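PDB 6S9V: sucrose 6(F)-phosphate phosphorylase from Thermoanaerobacterium thermosaccharolyticum DSM 571, which is a phosphorylase whose catalytic domain is of the alpha-amylase type, an eight-stranded parallel beta barrel with surrounding helices. Local coordinates for residues L147-P152 against K173-E178. Sequence-based numbering, arbitrary orientation.
Sequences LRRTLP and KTDPSE. With SO4 (sulfate ion), chain I; SO4 (sulfate ion), chain D.
Arg149 reaches across to the loop 173-178 and spends one nitrogen, NH2, on two acceptors there. The backbone oxygen of Thr174 lies 2.9 Å from NH2 of Arg149, almost level with the guanidinium. OD1 of Asp175 forms a longer salt bridge, 3.3 Å from Arg149 NH2. The bond is nearly straight (163°), but NH2 comes to OD1 from its anti side, tilted out of the carboxylate plane. With CG of Asp175 anti to the backbone N (chi1 -166°), the carboxylate is carried to the arginine. The two side chains run roughly perpendicular to each other, their planes 47° apart. CB of Ser177 sits over one guanidinium face, toward the rim, 3.8 Å from Arg149 NH2; so small a residue lets the flat cation pass close, while its OG bonds to Phe171 O. Both loops flank the short strands 153-157 and 164-168, in the excursion after the third barrel strand (92-97), the place of domain B in the alpha-amylase family. Arginine suits this junction because its donors fan out to several acceptors. Arg149 NH1 lies 2.7 Å from Leu151 O in a bent bond, the oxygen out of the guanidinium plane; with NE on Gly172 O, this should restrict rotation of the group. Neighbouring cations turn elsewhere: Arg148 grips O2 of one sulfate through NE and NH2, and Lys173 NZ lies 2.7 Å from O1 of the other.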
# COMPACT_ATOMS: atom_id res chain seq x y z
N LEU A 147 -11.40 16.08 -4.56
CA LEU A 147 -11.14 15.78 -5.95
C LEU A 147 -9.73 15.24 -6.11
O LEU A 147 -8.79 15.72 -5.47
CB LEU A 147 -11.32 17.03 -6.81
CG LEU A 147 -12.73 17.62 -6.84
CD1 LEU A 147 -12.78 18.87 -7.71
CD2 LEU A 147 -13.73 16.58 -7.35
N ARG A 148 -9.59 14.23 -6.96
CA ARG A 148 -8.29 13.65 -7.30
C ARG A 148 -7.93 13.90 -8.76
O ARG A 148 -6.92 13.37 -9.24
CB ARG A 148 -8.29 12.15 -7.01
CG ARG A 148 -8.93 11.78 -5.69
CD ARG A 148 -8.32 12.51 -4.50
NE ARG A 148 -6.91 12.17 -4.30
CZ ARG A 148 -5.90 13.05 -4.33
NH1 ARG A 148 -6.13 14.34 -4.53
NH2 ARG A 148 -4.66 12.62 -4.14
N ARG A 149 -8.77 14.64 -9.48
CA ARG A 149 -8.49 15.15 -10.81
C ARG A 149 -9.40 16.36 -11.00
O ARG A 149 -10.27 16.63 -10.17
CB ARG A 149 -8.70 14.09 -11.89
CG ARG A 149 -10.15 13.76 -12.17
CD ARG A 149 -10.31 12.38 -12.80
NE ARG A 149 -9.95 12.33 -14.21
CZ ARG A 149 -10.75 12.68 -15.21
NH1 ARG A 149 -11.98 13.13 -14.98
NH2 ARG A 149 -10.33 12.57 -16.46
N THR A 150 -9.18 17.09 -12.09
CA THR A 150 -9.84 18.38 -12.25
C THR A 150 -11.36 18.26 -12.12
O THR A 150 -12.01 19.07 -11.45
CB THR A 150 -9.47 19.00 -13.60
OG1 THR A 150 -8.05 19.07 -13.71
CG2 THR A 150 -10.05 20.39 -13.71
N LEU A 151 -11.94 17.27 -12.79
CA LEU A 151 -13.36 16.98 -12.66
C LEU A 151 -13.53 15.50 -12.34
O LEU A 151 -12.85 14.66 -12.93
CB LEU A 151 -14.12 17.31 -13.95
CG LEU A 151 -14.19 18.79 -14.33
CD1 LEU A 151 -14.82 18.93 -15.71
CD2 LEU A 151 -14.98 19.57 -13.29
N PRO A 152 -14.45 15.16 -11.42
CA PRO A 152 -14.59 13.75 -11.01
C PRO A 152 -15.47 12.93 -11.94
O PRO A 152 -16.07 11.94 -11.51
CB PRO A 152 -15.21 13.86 -9.61
CG PRO A 152 -16.08 15.09 -9.71
CD PRO A 152 -15.32 16.04 -10.62
N LYS A 173 -5.47 10.27 -15.38
CA LYS A 173 -4.59 11.30 -15.89
C LYS A 173 -4.96 11.73 -17.30
O LYS A 173 -4.55 12.81 -17.73
CB LYS A 173 -3.15 10.81 -15.85
CG LYS A 173 -2.64 10.52 -14.45
CD LYS A 173 -1.19 10.06 -14.47
CE LYS A 173 -0.54 10.16 -13.09
NZ LYS A 173 -1.26 9.39 -12.05
N THR A 174 -5.71 10.91 -18.03
CA THR A 174 -6.24 11.28 -19.33
C THR A 174 -7.69 11.73 -19.18
O THR A 174 -8.36 11.41 -18.20
CB THR A 174 -6.17 10.12 -20.33
OG1 THR A 174 -7.04 9.05 -19.92
CG2 THR A 174 -4.75 9.58 -20.43
N ASP A 175 -8.15 12.48 -20.17
CA ASP A 175 -9.56 12.85 -20.27
C ASP A 175 -10.03 12.46 -21.67
O ASP A 175 -9.48 12.97 -22.67
CB ASP A 175 -9.77 14.35 -20.02
CG ASP A 175 -11.22 14.69 -19.78
OD1 ASP A 175 -11.88 13.98 -18.98
OD2 ASP A 175 -11.71 15.67 -20.38
N PRO A 176 -11.02 11.57 -21.81
CA PRO A 176 -11.72 10.86 -20.73
C PRO A 176 -10.79 9.91 -19.99
O PRO A 176 -9.77 9.49 -20.54
CB PRO A 176 -12.81 10.09 -21.47
CG PRO A 176 -12.28 9.92 -22.85
CD PRO A 176 -11.51 11.17 -23.14
N SER A 177 -11.15 9.57 -18.75
CA SER A 177 -10.33 8.69 -17.94
C SER A 177 -10.46 7.24 -18.41
O SER A 177 -11.49 6.83 -18.96
CB SER A 177 -10.74 8.77 -16.47
OG SER A 177 -10.05 7.80 -15.72
N GLU A 178 -9.40 6.48 -18.17
CA GLU A 178 -9.41 5.03 -18.36
C GLU A 178 -10.09 4.30 -17.23
O GLU A 178 -10.39 3.11 -17.37
CB GLU A 178 -7.98 4.51 -18.48
CG GLU A 178 -7.25 4.97 -19.73
CD GLU A 178 -7.78 4.35 -21.01
OE1 GLU A 178 -8.29 3.20 -20.96
OE2 GLU A 178 -7.66 5.00 -22.07
S SO4 I . 0.05 6.62 -10.35
O1 SO4 I . -1.28 7.20 -10.55
O2 SO4 I . 0.22 6.30 -8.94
O3 SO4 I . 1.06 7.59 -10.77
O4 SO4 I . 0.19 5.41 -11.15
S SO4 D . -5.09 8.70 -2.80
O1 SO4 D . -6.12 8.82 -1.77
O2 SO4 D . -5.18 9.79 -3.76
O3 SO4 D . -3.79 8.72 -2.15
O4 SO4 D . -5.26 7.44 -3.52